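PDB 4XU6: uncharacterized protein from Mycobacterium vanbaalenii PYR-1, which binds diacylglycerol as a membrane-embedded homotrimer and belongs to the family of Insig, the proteins through which animal cells monitor sterol levels. Local coordinates for residues L11-H24 and W43-T57. Numbering follows the deposited sequence.
Sequences LFLLGAVAALIGDH and WSSPFWFPILVGAAT. With BOG (octyl beta-D-glucopyranoside), chain C; TDA (N-tridecanoic acid), chain E.
Where Phe12 and Gly15 meet Gly54, the first two transmembrane helices of this Insig homologue illustrate how small residues let helices pack closely in a membrane: the axes of 11-24 and 48-57 approach to 7.1 Å and cross at 133°. Backbone meets backbone here, and Phe12 CA makes a CA-H...O contact with Gly54 O at 3.4 Å. With CG anti to the backbone N (chi1 174°), the Phe12 ring is carried over to the other helix and lies obliquely against the main chain of Ile51, Gly54 and Ala55.

Apolar packing continues with Ala16 CB against Pro50 CB, while Ala19 CB touches both Phe49 CE2 and Val53 CB. Leu20 reaches further, its CD2 touching Pro50 CG. Phe49, Val53, Gly15 and Ala18 also line the pocket of the bound n-tridecanoic acid, whose C22 sits at the edge of the Phe49 ring. One face of that ring receives the Asp23 carboxylate, stacked with planes 29° apart; the opposite face is met by Val53 CG2 of its own helix.

Aromatic contacts close the far end, near Val102 of a neighbouring subunit. The His24 imidazole and the six-membered ring of Trp43 form an offset stack, centroids 4.4 Å apart, and His24 CB adds a CH-pi contact over the same indole ring.

Polar bonds tie Ser44 and the short strand 45-46 to the first helix. Ser44 OG lies in the His24 ring plane, joined to ND1 by a nearly straight hydrogen bond of 2.8 Å. Ser45 OG donates to the anti lone pair of Asp23 OD2 (2.6 Å), an oxygen also hydrogen-bonded to Tyr34 OH. A water donates to Ser45 OG and to Leu20 O, and accepts from Ser44 N at 3.1 Å.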
ATOM      1  N   LEU A  11      -8.890   3.294 -24.103  1.00 23.47           N
ATOM      2  CA  LEU A  11      -7.593   3.124 -23.444  1.00 25.01           C
ATOM      3  C   LEU A  11      -6.747   4.393 -23.510  1.00 25.79           C
ATOM      4  O   LEU A  11      -6.066   4.746 -22.536  1.00 23.86           O
ATOM      5  CB  LEU A  11      -6.829   1.945 -24.050  1.00 23.59           C
ATOM      6  CG  LEU A  11      -7.509   0.591 -23.861  1.00 27.45           C
ATOM      7  CD1 LEU A  11      -6.668  -0.515 -24.467  1.00 28.55           C
ATOM      8  CD2 LEU A  11      -7.768   0.323 -22.374  1.00 29.07           C
ATOM      9  N   PHE A  12      -6.789   5.073 -24.661  1.00 24.13           N
ATOM     10  CA  PHE A  12      -6.090   6.346 -24.843  1.00 25.11           C
ATOM     11  C   PHE A  12      -6.573   7.368 -23.821  1.00 23.94           C
ATOM     12  O   PHE A  12      -5.764   8.052 -23.200  1.00 24.11           O
ATOM     13  CB  PHE A  12      -6.308   6.890 -26.269  1.00 26.37           C
ATOM     14  CG  PHE A  12      -5.743   8.276 -26.492  1.00 26.34           C
ATOM     15  CD1 PHE A  12      -4.432   8.446 -26.925  1.00 26.57           C
ATOM     16  CD2 PHE A  12      -6.526   9.407 -26.266  1.00 30.10           C
ATOM     17  CE1 PHE A  12      -3.896   9.720 -27.132  1.00 27.30           C
ATOM     18  CE2 PHE A  12      -6.006  10.688 -26.464  1.00 32.34           C
ATOM     19  CZ  PHE A  12      -4.686  10.846 -26.898  1.00 29.35           C
ATOM     20  N   LEU A  13      -7.892   7.483 -23.671  1.00 24.60           N
ATOM     21  CA  LEU A  13      -8.476   8.452 -22.742  1.00 26.13           C
ATOM     22  C   LEU A  13      -8.177   8.097 -21.290  1.00 24.19           C
ATOM     23  O   LEU A  13      -7.897   8.973 -20.478  1.00 23.64           O
ATOM     24  CB  LEU A  13      -9.991   8.553 -22.944  1.00 28.33           C
ATOM     25  CG  LEU A  13     -10.436   9.095 -24.308  1.00 31.06           C
ATOM     26  CD1 LEU A  13     -11.952   9.033 -24.448  1.00 29.55           C
ATOM     27  CD2 LEU A  13      -9.922  10.518 -24.528  1.00 34.20           C
ATOM     28  N   LEU A  14      -8.255   6.808 -20.970  1.00 24.78           N
ATOM     29  CA  LEU A  14      -7.909   6.322 -19.637  1.00 27.00           C
ATOM     30  C   LEU A  14      -6.484   6.729 -19.272  1.00 26.49           C
ATOM     31  O   LEU A  14      -6.235   7.286 -18.194  1.00 23.00           O
ATOM     32  CB  LEU A  14      -8.036   4.795 -19.600  1.00 28.53           C
ATOM     33  CG  LEU A  14      -8.244   4.127 -18.251  1.00 39.63           C
ATOM     34  CD1 LEU A  14      -9.526   4.654 -17.632  1.00 45.75           C
ATOM     35  CD2 LEU A  14      -8.321   2.605 -18.409  1.00 33.55           C
ATOM     36  N   GLY A  15      -5.543   6.440 -20.169  1.00 24.01           N
ATOM     37  CA  GLY A  15      -4.153   6.791 -19.950  1.00 22.54           C
ATOM     38  C   GLY A  15      -3.935   8.293 -19.834  1.00 25.12           C
ATOM     39  O   GLY A  15      -3.164   8.764 -18.987  1.00 24.41           O
ATOM     40  N   ALA A  16      -4.618   9.054 -20.686  1.00 25.14           N
ATOM     41  CA  ALA A  16      -4.514  10.513 -20.665  1.00 24.85           C
ATOM     42  C   ALA A  16      -4.989  11.109 -19.339  1.00 24.28           C
ATOM     43  O   ALA A  16      -4.343  12.004 -18.793  1.00 24.33           O
ATOM     44  CB  ALA A  16      -5.298  11.127 -21.832  1.00 25.82           C
ATOM     45  N   VAL A  17      -6.121  10.628 -18.833  1.00 22.53           N
ATOM     46  CA  VAL A  17      -6.662  11.168 -17.581  1.00 25.87           C
ATOM     47  C   VAL A  17      -5.746  10.825 -16.408  1.00 25.32           C
ATOM     48  O   VAL A  17      -5.430  11.684 -15.596  1.00 22.14           O
ATOM     49  CB  VAL A  17      -8.090  10.656 -17.296  1.00 27.81           C
ATOM     50  CG1 VAL A  17      -8.529  11.019 -15.876  1.00 26.61           C
ATOM     51  CG2 VAL A  17      -9.074  11.211 -18.333  1.00 27.77           C
ATOM     52  N   ALA A  18      -5.314   9.570 -16.328  1.00 24.26           N
ATOM     53  CA  ALA A  18      -4.391   9.172 -15.270  1.00 25.47           C
ATOM     54  C   ALA A  18      -3.080   9.959 -15.340  1.00 23.36           C
ATOM     55  O   ALA A  18      -2.541  10.363 -14.314  1.00 22.70           O
ATOM     56  CB  ALA A  18      -4.131   7.672 -15.330  1.00 23.38           C
ATOM     57  N   ALA A  19      -2.568  10.176 -16.549  1.00 21.46           N
ATOM     58  CA  ALA A  19      -1.346  10.958 -16.734  1.00 24.63           C
ATOM     59  C   ALA A  19      -1.489  12.392 -16.230  1.00 23.75           C
ATOM     60  O   ALA A  19      -0.577  12.922 -15.592  1.00 24.25           O
ATOM     61  CB  ALA A  19      -0.911  10.963 -18.204  1.00 24.76           C
ATOM     62  N   LEU A  20      -2.623  13.026 -16.531  1.00 22.79           N
ATOM     63  CA  LEU A  20      -2.854  14.410 -16.099  1.00 22.45           C
ATOM     64  C   LEU A  20      -2.897  14.513 -14.572  1.00 23.34           C
ATOM     65  O   LEU A  20      -2.403  15.477 -13.991  1.00 22.27           O
ATOM     66  CB  LEU A  20      -4.155  14.950 -16.694  1.00 22.51           C
ATOM     67  CG  LEU A  20      -4.124  15.242 -18.197  1.00 24.37           C
ATOM     68  CD1 LEU A  20      -5.510  15.578 -18.725  1.00 27.28           C
ATOM     69  CD2 LEU A  20      -3.129  16.369 -18.492  1.00 23.74           C
ATOM     70  N   ILE A  21      -3.487  13.514 -13.924  1.00 21.77           N
ATOM     71  CA  ILE A  21      -3.560  13.523 -12.462  1.00 22.97           C
ATOM     72  C   ILE A  21      -2.164  13.353 -11.866  1.00 22.22           C
ATOM     73  O   ILE A  21      -1.771  14.087 -10.955  1.00 19.97           O
ATOM     74  CB  ILE A  21      -4.498  12.411 -11.937  1.00 22.96           C
ATOM     75  CG1 ILE A  21      -5.950  12.710 -12.324  1.00 23.47           C
ATOM     76  CG2 ILE A  21      -4.374  12.266 -10.405  1.00 25.83           C
ATOM     77  CD1 ILE A  21      -6.888  11.489 -12.185  1.00 24.93           C
ATOM     78  N   GLY A  22      -1.417  12.380 -12.380  1.00 21.09           N
ATOM     79  CA  GLY A  22      -0.073  12.135 -11.894  1.00 22.76           C
ATOM     80  C   GLY A  22       0.864  13.290 -12.204  1.00 23.45           C
ATOM     81  O   GLY A  22       1.686  13.684 -11.373  1.00 20.33           O
ATOM     82  N   ASP A  23       0.752  13.848 -13.403  1.00 21.40           N
ATOM     83  CA  ASP A  23       1.641  14.950 -13.770  1.00 21.67           C
ATOM     84  C   ASP A  23       1.300  16.223 -12.995  1.00 21.16           C
ATOM     85  O   ASP A  23       2.192  16.940 -12.568  1.00 20.76           O
ATOM     86  CB  ASP A  23       1.595  15.205 -15.270  1.00 23.51           C
ATOM     87  CG  ASP A  23       2.827  15.945 -15.780  1.00 26.90           C
ATOM     88  OD1 ASP A  23       3.956  15.650 -15.325  1.00 25.14           O
ATOM     89  OD2 ASP A  23       2.657  16.822 -16.655  1.00 24.81           O
ATOM     90  N   HIS A  24       0.015  16.498 -12.788  1.00 20.80           N
ATOM     91  CA  HIS A  24      -0.339  17.612 -11.915  1.00 23.06           C
ATOM     92  C   HIS A  24       0.283  17.421 -10.528  1.00 22.54           C
ATOM     93  O   HIS A  24       0.807  18.363  -9.939  1.00 20.60           O
ATOM     94  CB  HIS A  24      -1.849  17.758 -11.752  1.00 22.59           C
ATOM     95  CG  HIS A  24      -2.220  18.677 -10.629  1.00 24.81           C
ATOM     96  ND1 HIS A  24      -2.110  20.048 -10.726  1.00 26.42           N
ATOM     97  CD2 HIS A  24      -2.625  18.421  -9.361  1.00 25.23           C
ATOM     98  CE1 HIS A  24      -2.465  20.600  -9.578  1.00 29.38           C
ATOM     99  NE2 HIS A  24      -2.777  19.636  -8.731  1.00 26.75           N
ATOM    100  N   TRP A  43      -4.523  21.610 -17.968  1.00 28.33           N
ATOM    101  CA  TRP A  43      -4.239  21.581 -16.532  1.00 30.07           C
ATOM    102  C   TRP A  43      -2.770  21.976 -16.300  1.00 29.70           C
ATOM    103  O   TRP A  43      -2.351  23.061 -16.714  1.00 27.07           O
ATOM    104  CB  TRP A  43      -4.562  20.195 -15.944  1.00 26.78           C
ATOM    105  CG  TRP A  43      -4.815  20.183 -14.458  1.00 29.75           C
ATOM    106  CD1 TRP A  43      -4.764  21.247 -13.605  1.00 32.74           C
ATOM    107  CD2 TRP A  43      -5.165  19.042 -13.655  1.00 29.50           C
ATOM    108  NE1 TRP A  43      -5.061  20.840 -12.321  1.00 34.96           N
ATOM    109  CE2 TRP A  43      -5.312  19.492 -12.325  1.00 33.08           C
ATOM    110  CE3 TRP A  43      -5.373  17.685 -13.934  1.00 30.06           C
ATOM    111  CZ2 TRP A  43      -5.653  18.634 -11.273  1.00 28.22           C
ATOM    112  CZ3 TRP A  43      -5.711  16.829 -12.884  1.00 31.60           C
ATOM    113  CH2 TRP A  43      -5.843  17.311 -11.572  1.00 29.19           C
ATOM    114  N   SER A  44      -1.975  21.102 -15.679  1.00 24.02           N
ATOM    115  CA  SER A  44      -0.578  21.439 -15.391  1.00 23.34           C
ATOM    116  C   SER A  44       0.413  20.945 -16.448  1.00 22.44           C
ATOM    117  O   SER A  44       1.623  21.118 -16.289  1.00 23.55           O
ATOM    118  CB  SER A  44      -0.157  20.882 -14.025  1.00 28.02           C
ATOM    119  OG  SER A  44      -1.021  21.325 -12.993  1.00 28.84           O
ATOM    120  N   SER A  45      -0.097  20.342 -17.521  1.00 22.31           N
ATOM    121  CA  SER A  45       0.746  19.640 -18.492  1.00 24.57           C
ATOM    122  C   SER A  45       0.673  20.254 -19.887  1.00 22.78           C
ATOM    123  O   SER A  45      -0.398  20.675 -20.318  1.00 25.36           O
ATOM    124  CB  SER A  45       0.293  18.178 -18.629  1.00 24.24           C
ATOM    125  OG  SER A  45       0.257  17.525 -17.376  1.00 24.63           O
ATOM    126  N   PRO A  46       1.806  20.253 -20.608  1.00 25.35           N
ATOM    127  CA  PRO A  46       1.781  20.559 -22.042  1.00 28.72           C
ATOM    128  C   PRO A  46       0.806  19.614 -22.713  1.00 28.31           C
ATOM    129  O   PRO A  46       0.746  18.433 -22.327  1.00 24.19           O
ATOM    130  CB  PRO A  46       3.204  20.226 -22.506  1.00 28.54           C
ATOM    131  CG  PRO A  46       4.055  20.293 -21.279  1.00 31.11           C
ATOM    132  CD  PRO A  46       3.142  19.841 -20.150  1.00 25.31           C
ATOM    133  N   PHE A  47       0.063  20.106 -23.705  1.00 26.27           N
ATOM    134  CA  PHE A  47      -1.021  19.317 -24.282  1.00 27.20           C
ATOM    135  C   PHE A  47      -0.544  17.972 -24.836  1.00 24.88           C
ATOM    136  O   PHE A  47      -1.321  17.021 -24.888  1.00 26.29           O
ATOM    137  CB  PHE A  47      -1.749  20.098 -25.383  1.00 27.60           C
ATOM    138  CG  PHE A  47      -1.040  20.076 -26.699  1.00 27.86           C
ATOM    139  CD1 PHE A  47       0.010  20.950 -26.948  1.00 29.44           C
ATOM    140  CD2 PHE A  47      -1.405  19.158 -27.685  1.00 34.00           C
ATOM    141  CE1 PHE A  47       0.677  20.926 -28.160  1.00 34.40           C
ATOM    142  CE2 PHE A  47      -0.742  19.122 -28.898  1.00 30.37           C
ATOM    143  CZ  PHE A  47       0.298  20.003 -29.139  1.00 32.51           C
ATOM    144  N   TRP A  48       0.719  17.902 -25.254  1.00 26.92           N
ATOM    145  CA  TRP A  48       1.242  16.666 -25.846  1.00 27.97           C
ATOM    146  C   TRP A  48       1.526  15.576 -24.813  1.00 28.90           C
ATOM    147  O   TRP A  48       1.667  14.407 -25.169  1.00 26.68           O
ATOM    148  CB  TRP A  48       2.498  16.921 -26.696  1.00 28.40           C
ATOM    149  CG  TRP A  48       3.585  17.725 -26.029  1.00 30.76           C
ATOM    150  CD1 TRP A  48       3.890  19.046 -26.258  1.00 30.77           C
ATOM    151  CD2 TRP A  48       4.521  17.264 -25.045  1.00 31.23           C
ATOM    152  NE1 TRP A  48       4.953  19.425 -25.471  1.00 30.44           N
ATOM    153  CE2 TRP A  48       5.355  18.352 -24.715  1.00 31.58           C
ATOM    154  CE3 TRP A  48       4.730  16.038 -24.400  1.00 29.20           C
ATOM    155  CZ2 TRP A  48       6.382  18.249 -23.773  1.00 30.18           C
ATOM    156  CZ3 TRP A  48       5.751  15.940 -23.468  1.00 27.90           C
ATOM    157  CH2 TRP A  48       6.559  17.036 -23.161  1.00 30.86           C
ATOM    158  N   PHE A  49       1.629  15.957 -23.543  1.00 24.62           N
ATOM    159  CA  PHE A  49       1.909  14.974 -22.495  1.00 26.29           C
ATOM    160  C   PHE A  49       0.818  13.897 -22.358  1.00 25.04           C
ATOM    161  O   PHE A  49       1.117  12.693 -22.474  1.00 25.77           O
ATOM    162  CB  PHE A  49       2.233  15.649 -21.145  1.00 25.57           C
ATOM    163  CG  PHE A  49       2.448  14.662 -20.031  1.00 22.41           C
ATOM    164  CD1 PHE A  49       3.644  13.963 -19.940  1.00 25.66           C
ATOM    165  CD2 PHE A  49       1.443  14.397 -19.107  1.00 24.13           C
ATOM    166  CE1 PHE A  49       3.850  13.020 -18.934  1.00 26.99           C
ATOM    167  CE2 PHE A  49       1.638  13.455 -18.099  1.00 24.19           C
ATOM    168  CZ  PHE A  49       2.850  12.772 -18.009  1.00 24.70           C
ATOM    169  N   PRO A  50      -0.454  14.305 -22.143  1.00 25.36           N
ATOM    170  CA  PRO A  50      -1.471  13.253 -22.060  1.00 24.84           C
ATOM    171  C   PRO A  50      -1.639  12.504 -23.382  1.00 27.89           C
ATOM    172  O   PRO A  50      -2.078  11.354 -23.375  1.00 23.29           O
ATOM    173  CB  PRO A  50      -2.759  14.019 -21.716  1.00 23.77           C
ATOM    174  CG  PRO A  50      -2.504  15.440 -22.183  1.00 27.00           C
ATOM    175  CD  PRO A  50      -1.035  15.650 -21.928  1.00 24.64           C
ATOM    176  N   ILE A  51      -1.296  13.135 -24.503  1.00 28.02           N
ATOM    177  CA  ILE A  51      -1.359  12.430 -25.782  1.00 26.50           C
ATOM    178  C   ILE A  51      -0.276  11.351 -25.850  1.00 24.50           C
ATOM    179  O   ILE A  51      -0.546  10.232 -26.288  1.00 27.23           O
ATOM    180  CB  ILE A  51      -1.228  13.386 -26.994  1.00 29.91           C
ATOM    181  CG1 ILE A  51      -2.353  14.425 -26.980  1.00 31.85           C
ATOM    182  CG2 ILE A  51      -1.257  12.599 -28.304  1.00 31.60           C
ATOM    183  CD1 ILE A  51      -2.224  15.485 -28.082  1.00 36.18           C
ATOM    184  N   LEU A  52       0.941  11.676 -25.412  1.00 26.26           N
ATOM    185  CA  LEU A  52       2.012  10.671 -25.384  1.00 28.62           C
ATOM    186  C   LEU A  52       1.666   9.479 -24.489  1.00 26.97           C
ATOM    187  O   LEU A  52       1.796   8.331 -24.904  1.00 25.57           O
ATOM    188  CB  LEU A  52       3.339  11.267 -24.924  1.00 27.99           C
ATOM    189  CG  LEU A  52       4.192  12.068 -25.909  1.00 35.94           C
ATOM    190  CD1 LEU A  52       5.537  12.383 -25.281  1.00 32.51           C
ATOM    191  CD2 LEU A  52       4.373  11.293 -27.217  1.00 41.13           C
ATOM    192  N   VAL A  53       1.240   9.745 -23.256  1.00 23.95           N
ATOM    193  CA  VAL A  53       0.940   8.653 -22.327  1.00 24.71           C
ATOM    194  C   VAL A  53      -0.296   7.867 -22.773  1.00 23.62           C
ATOM    195  O   VAL A  53      -0.344   6.636 -22.667  1.00 24.28           O
ATOM    196  CB  VAL A  53       0.761   9.155 -20.876  1.00 24.60           C
ATOM    197  CG1 VAL A  53       0.428   7.971 -19.937  1.00 24.00           C
ATOM    198  CG2 VAL A  53       2.020   9.898 -20.405  1.00 24.53           C
ATOM    199  N   GLY A  54      -1.296   8.580 -23.281  1.00 22.56           N
ATOM    200  CA  GLY A  54      -2.499   7.939 -23.782  1.00 22.51           C
ATOM    201  C   GLY A  54      -2.168   7.013 -24.944  1.00 25.08           C
ATOM    202  O   GLY A  54      -2.685   5.892 -25.042  1.00 22.86           O
ATOM    203  N   ALA A  55      -1.293   7.480 -25.828  1.00 25.34           N
ATOM    204  CA  ALA A  55      -0.884   6.683 -26.987  1.00 24.93           C
ATOM    205  C   ALA A  55      -0.077   5.455 -26.554  1.00 25.59           C
ATOM    206  O   ALA A  55      -0.221   4.361 -27.119  1.00 26.07           O
ATOM    207  CB  ALA A  55      -0.079   7.541 -27.951  1.00 26.04           C
ATOM    208  N   ALA A  56       0.777   5.642 -25.558  1.00 23.99           N
ATOM    209  CA  ALA A  56       1.545   4.537 -24.997  1.00 24.66           C
ATOM    210  C   ALA A  56       0.647   3.479 -24.363  1.00 24.42           C
ATOM    211  O   ALA A  56       0.928   2.287 -24.465  1.00 23.24           O
ATOM    212  CB  ALA A  56       2.551   5.051 -23.987  1.00 25.31           C
ATOM    213  N   THR A  57      -0.425   3.915 -23.697  1.00 21.86           N
ATOM    214  CA  THR A  57      -1.377   2.994 -23.075  1.00 22.80           C
ATOM    215  C   THR A  57      -2.046   2.093 -24.122  1.00 25.76           C
ATOM    216  O   THR A  57      -2.109   0.859 -23.979  1.00 20.70           O
ATOM    217  CB  THR A  57      -2.474   3.763 -22.305  1.00 22.74           C
ATOM    218  OG1 THR A  57      -1.864   4.655 -21.357  1.00 24.73           O
ATOM    219  CG2 THR A  57      -3.404   2.777 -21.585  1.00 23.48           C
TER
HETATM  220  C1  BOG C 302       6.446  21.133 -29.585  1.00 54.03           C
HETATM  221  O1  BOG C 302       5.149  20.737 -30.027  1.00 52.53           O
HETATM  222  C2  BOG C 302       6.709  22.583 -29.979  1.00 57.90           C
HETATM  223  O2  BOG C 302       6.586  22.729 -31.399  1.00 63.19           O
HETATM  224  C3  BOG C 302       8.104  22.967 -29.520  1.00 58.19           C
HETATM  225  O3  BOG C 302       8.405  24.312 -29.898  1.00 64.79           O
HETATM  226  C4  BOG C 302       8.162  22.819 -28.009  1.00 51.52           C
HETATM  227  O4  BOG C 302       9.478  23.141 -27.542  1.00 55.83           O
HETATM  228  C5  BOG C 302       7.823  21.381 -27.620  1.00 50.45           C
HETATM  229  O5  BOG C 302       6.565  20.959 -28.168  1.00 51.02           O
HETATM  230  C6  BOG C 302       7.806  21.219 -26.100  1.00 42.46           C
HETATM  231  O6  BOG C 302       6.572  21.708 -25.569  1.00 39.26           O
HETATM  232  C1' BOG C 302       5.078  19.334 -30.245  1.00 52.11           C
HETATM  233  C2' BOG C 302       3.640  18.981 -30.600  1.00 53.24           C
HETATM  234  C3' BOG C 302       3.589  17.623 -31.285  1.00 58.96           C
HETATM  235  C4' BOG C 302       2.150  17.150 -31.460  1.00 57.72           C
HETATM  236  C5' BOG C 302       2.056  15.664 -31.142  1.00 55.93           C
HETATM  237  C6' BOG C 302       2.686  15.405 -29.778  1.00 54.44           C
HETATM  238  C7' BOG C 302       2.903  13.925 -29.487  1.00 48.58           C
HETATM  239  C8' BOG C 302       1.806  13.076 -30.092  1.00 54.73           C
HETATM  240  O21 TDA E 304       7.017  11.224 -14.369  1.00 38.27           O
HETATM  241  O22 TDA E 304       7.057  12.618 -16.232  1.00 39.98           O
HETATM  242  C21 TDA E 304       6.639  11.570 -15.738  1.00 32.23           C
HETATM  243  C22 TDA E 304       5.694  10.700 -16.514  1.00 27.69           C
HETATM  244  C23 TDA E 304       5.549   9.316 -15.874  1.00 27.84           C
HETATM  245  C24 TDA E 304       4.464   8.495 -16.571  1.00 28.30           C
HETATM  246  C25 TDA E 304       4.395   7.074 -16.009  1.00 25.32           C
HETATM  247  C26 TDA E 304       3.301   6.242 -16.672  1.00 31.04           C
HETATM  248  C27 TDA E 304       1.950   6.794 -16.244  1.00 30.30           C
HETATM  249  C28 TDA E 304       0.798   6.008 -16.828  1.00 35.45           C
HETATM  250  C29 TDA E 304      -0.509   6.707 -16.491  1.00 34.42           C
HETATM  251  C30 TDA E 304      -1.650   5.870 -17.039  1.00 32.27           C
HETATM  252  C31 TDA E 304      -1.737   4.554 -16.281  1.00 34.74           C
HETATM  253  C32 TDA E 304      -2.986   3.779 -16.681  1.00 34.82           C
HETATM  254  C33 TDA E 304      -2.815   2.290 -16.411  1.00 34.63           C
HETATM  255  O   HOH W   1      -1.804  18.048 -15.356  1.00 24.22           O